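Local coordinates for probable LacI-family transcriptional regulator (Corynebacterium glutamicum ATCC 13032, PDB 3BIL), which probably binds regulatory DNA and controls transcription as a LacI-family regulator, at residues F276-L281 and V291-V296. Numbering follows the deposited sequence.
Sequences FDTHPL and VIDQNV
Phe276 and Ile292 form a parallel beta bridge where strands 272-276 and 291-293 end side by side in the periplasmic-binding-protein fold of LacI-type regulators, at the interlobe junction where the chain leaves this lobe for the other. In the tightly packed part, Ile292 sets its CG2 methyl over one face of the Phe276 ring, a CH-pi contact displaced toward the rim, with CG2 3.6 Å from Phe276 CZ. The bridge runs on into a backbone hydrogen bond from Asp277 N to Ile292 O (3.0 Å). Beyond it the Asp277 carboxylate turns back toward Gln294, its CG anti to the carbonyl carbon (chi1 -47°). Gln294 brings NE2 to the edge of the Phe276 ring and points it at Asp277 OD1, modelled at 2.4 Å with a bent N-H...O angle of 118°, so this hydrogen bond is doubtful in detail. Ser250 holds Asp277 OD2 and Ser166 holds Gln294 OE1, while Tyr80 of helix 79-94 packs against both side chains. The looser, partly exposed side joins Thr278 to Asp293: methyl CG2 of Thr278 lies 3.7 Å from Asp293 CG. Before helix 296-308 the geometry fits an Asx turn, Asp293 OD1 to Asn295 N modelled rather short at 2.5 Å.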
ATOM      1  N   PHE A 276       3.412 -13.240   5.190  1.00 27.65           N
ATOM      2  CA  PHE A 276       4.730 -12.664   4.967  1.00 33.52           C
ATOM      3  C   PHE A 276       4.607 -11.147   4.880  1.00 36.02           C
ATOM      4  O   PHE A 276       3.712 -10.654   4.193  1.00 40.03           O
ATOM      5  CB  PHE A 276       5.372 -13.242   3.708  1.00 33.37           C
ATOM      6  CG  PHE A 276       6.839 -13.656   3.891  1.00 32.55           C
ATOM      7  CD1 PHE A 276       7.171 -14.975   4.217  1.00 28.79           C
ATOM      8  CD2 PHE A 276       7.874 -12.727   3.730  1.00 31.39           C
ATOM      9  CE1 PHE A 276       8.505 -15.374   4.378  1.00 28.84           C
ATOM     10  CE2 PHE A 276       9.222 -13.103   3.907  1.00 31.56           C
ATOM     11  CZ  PHE A 276       9.539 -14.430   4.230  1.00 30.62           C
ATOM     12  N   ASP A 277       5.496 -10.437   5.596  1.00 35.04           N
ATOM     13  CA  ASP A 277       5.494  -8.965   5.766  1.00 41.29           C
ATOM     14  C   ASP A 277       4.430  -8.342   6.679  1.00 39.26           C
ATOM     15  O   ASP A 277       3.453  -8.967   7.075  1.00 42.64           O
ATOM     16  CB  ASP A 277       5.594  -8.215   4.435  1.00 47.44           C
ATOM     17  CG  ASP A 277       6.681  -8.779   3.559  1.00 52.24           C
ATOM     18  OD1 ASP A 277       7.885  -8.574   3.871  1.00 56.11           O
ATOM     19  OD2 ASP A 277       6.322  -9.466   2.579  1.00 54.06           O
ATOM     20  N   THR A 278       4.671  -7.096   7.035  1.00 40.76           N
ATOM     21  CA  THR A 278       4.114  -6.543   8.264  1.00 43.13           C
ATOM     22  C   THR A 278       2.801  -5.770   8.154  1.00 45.95           C
ATOM     23  O   THR A 278       2.325  -5.301   9.174  1.00 50.97           O
ATOM     24  CB  THR A 278       5.146  -5.647   9.006  1.00 42.42           C
ATOM     25  OG1 THR A 278       6.033  -5.006   8.061  1.00 43.20           O
ATOM     26  CG2 THR A 278       5.931  -6.473   9.956  1.00 44.32           C
ATOM     27  N   HIS A 279       2.210  -5.654   6.961  1.00 44.86           N
ATOM     28  CA  HIS A 279       1.013  -4.810   6.758  1.00 45.34           C
ATOM     29  C   HIS A 279       0.206  -4.551   8.045  1.00 39.59           C
ATOM     30  O   HIS A 279      -0.117  -5.485   8.759  1.00 33.08           O
ATOM     31  CB  HIS A 279       0.095  -5.406   5.687  1.00 48.99           C
ATOM     32  CG  HIS A 279      -0.898  -4.437   5.124  1.00 51.39           C
ATOM     33  ND1 HIS A 279      -1.692  -3.631   5.912  1.00 55.48           N
ATOM     34  CD2 HIS A 279      -1.261  -4.183   3.843  1.00 55.56           C
ATOM     35  CE1 HIS A 279      -2.472  -2.892   5.142  1.00 58.03           C
ATOM     36  NE2 HIS A 279      -2.234  -3.213   3.882  1.00 59.06           N
ATOM     37  N   PRO A 280      -0.082  -3.270   8.350  1.00 38.95           N
ATOM     38  CA  PRO A 280      -0.903  -2.887   9.522  1.00 40.44           C
ATOM     39  C   PRO A 280      -2.204  -3.681   9.669  1.00 39.95           C
ATOM     40  O   PRO A 280      -2.559  -4.097  10.790  1.00 41.39           O
ATOM     41  CB  PRO A 280      -1.179  -1.383   9.315  1.00 39.51           C
ATOM     42  CG  PRO A 280      -0.488  -1.008   7.981  1.00 42.31           C
ATOM     43  CD  PRO A 280       0.456  -2.098   7.621  1.00 37.37           C
ATOM     44  N   LEU A 281      -2.884  -3.931   8.553  1.00 36.97           N
ATOM     45  CA  LEU A 281      -4.133  -4.713   8.605  1.00 41.08           C
ATOM     46  C   LEU A 281      -3.990  -6.199   8.926  1.00 42.68           C
ATOM     47  O   LEU A 281      -4.979  -6.815   9.337  1.00 47.19           O
ATOM     48  CB  LEU A 281      -5.020  -4.500   7.365  1.00 38.17           C
ATOM     49  CG  LEU A 281      -5.687  -3.121   7.238  1.00 39.76           C
ATOM     50  CD1 LEU A 281      -6.487  -2.973   5.924  1.00 36.16           C
ATOM     51  CD2 LEU A 281      -6.569  -2.809   8.459  1.00 40.46           C
ATOM     52  N   VAL A 291       3.215 -13.645  11.329  1.00 17.37           N
ATOM     53  CA  VAL A 291       3.854 -13.295  10.075  1.00 12.81           C
ATOM     54  C   VAL A 291       5.364 -13.271  10.258  1.00 24.39           C
ATOM     55  O   VAL A 291       5.884 -13.214  11.384  1.00 25.12           O
ATOM     56  CB  VAL A 291       3.455 -11.870   9.556  1.00 15.33           C
ATOM     57  CG1 VAL A 291       1.946 -11.796   9.072  1.00  8.10           C
ATOM     58  CG2 VAL A 291       3.761 -10.764  10.583  1.00  7.79           C
ATOM     59  N   ILE A 292       6.057 -13.301   9.123  1.00 28.34           N
ATOM     60  CA  ILE A 292       7.478 -13.199   9.072  1.00 28.55           C
ATOM     61  C   ILE A 292       7.831 -11.775   8.711  1.00 28.18           C
ATOM     62  O   ILE A 292       7.460 -11.270   7.666  1.00 32.26           O
ATOM     63  CB  ILE A 292       8.070 -14.259   8.120  1.00 30.16           C
ATOM     64  CG1 ILE A 292       7.895 -15.650   8.764  1.00 28.38           C
ATOM     65  CG2 ILE A 292       9.551 -13.978   7.850  1.00 28.45           C
ATOM     66  CD1 ILE A 292       8.311 -16.796   7.853  1.00 26.44           C
ATOM     67  N   ASP A 293       8.507 -11.099   9.621  1.00 27.01           N
ATOM     68  CA  ASP A 293       8.866  -9.727   9.389  1.00 27.18           C
ATOM     69  C   ASP A 293      10.269  -9.690   8.784  1.00 29.63           C
ATOM     70  O   ASP A 293      11.152 -10.432   9.180  1.00 36.45           O
ATOM     71  CB  ASP A 293       8.753  -8.929  10.703  1.00 31.50           C
ATOM     72  CG  ASP A 293       9.424  -7.540  10.643  1.00 34.93           C
ATOM     73  OD1 ASP A 293       9.728  -7.033   9.556  1.00 37.01           O
ATOM     74  OD2 ASP A 293       9.658  -6.936  11.697  1.00 41.83           O
ATOM     75  N   GLN A 294      10.462  -8.829   7.812  1.00 30.37           N
ATOM     76  CA  GLN A 294      11.730  -8.701   7.153  1.00 32.78           C
ATOM     77  C   GLN A 294      12.471  -7.465   7.529  1.00 36.84           C
ATOM     78  O   GLN A 294      13.571  -7.221   7.010  1.00 43.12           O
ATOM     79  CB  GLN A 294      11.482  -8.577   5.683  1.00 34.45           C
ATOM     80  CG  GLN A 294      11.530  -9.856   4.988  1.00 36.53           C
ATOM     81  CD  GLN A 294      11.293  -9.605   3.576  1.00 40.32           C
ATOM     82  OE1 GLN A 294      12.241  -9.421   2.809  1.00 38.13           O
ATOM     83  NE2 GLN A 294      10.019  -9.479   3.211  1.00 39.03           N
ATOM     84  N   ASN A 295      11.857  -6.653   8.373  1.00 36.92           N
ATOM     85  CA  ASN A 295      12.500  -5.482   8.899  1.00 39.63           C
ATOM     86  C   ASN A 295      12.938  -4.496   7.813  1.00 39.17           C
ATOM     87  O   ASN A 295      14.122  -4.171   7.700  1.00 35.95           O
ATOM     88  CB  ASN A 295      13.675  -5.900   9.794  1.00 48.09           C
ATOM     89  CG  ASN A 295      13.811  -5.005  10.989  1.00 53.10           C
ATOM     90  OD1 ASN A 295      14.321  -3.876  10.890  1.00 53.31           O
ATOM     91  ND2 ASN A 295      13.293  -5.474  12.131  1.00 55.20           N
ATOM     92  N   VAL A 296      11.959  -4.006   7.053  1.00 43.04           N
ATOM     93  CA  VAL A 296      12.173  -3.120   5.904  1.00 45.23           C
ATOM     94  C   VAL A 296      12.990  -1.912   6.262  1.00 47.96           C
ATOM     95  O   VAL A 296      13.780  -1.453   5.439  1.00 47.54           O
ATOM     96  CB  VAL A 296      10.862  -2.528   5.337  1.00 42.68           C
ATOM     97  CG1 VAL A 296      10.889  -2.584   3.845  1.00 41.18           C
ATOM     98  CG2 VAL A 296       9.671  -3.245   5.873  1.00 47.56           C
TER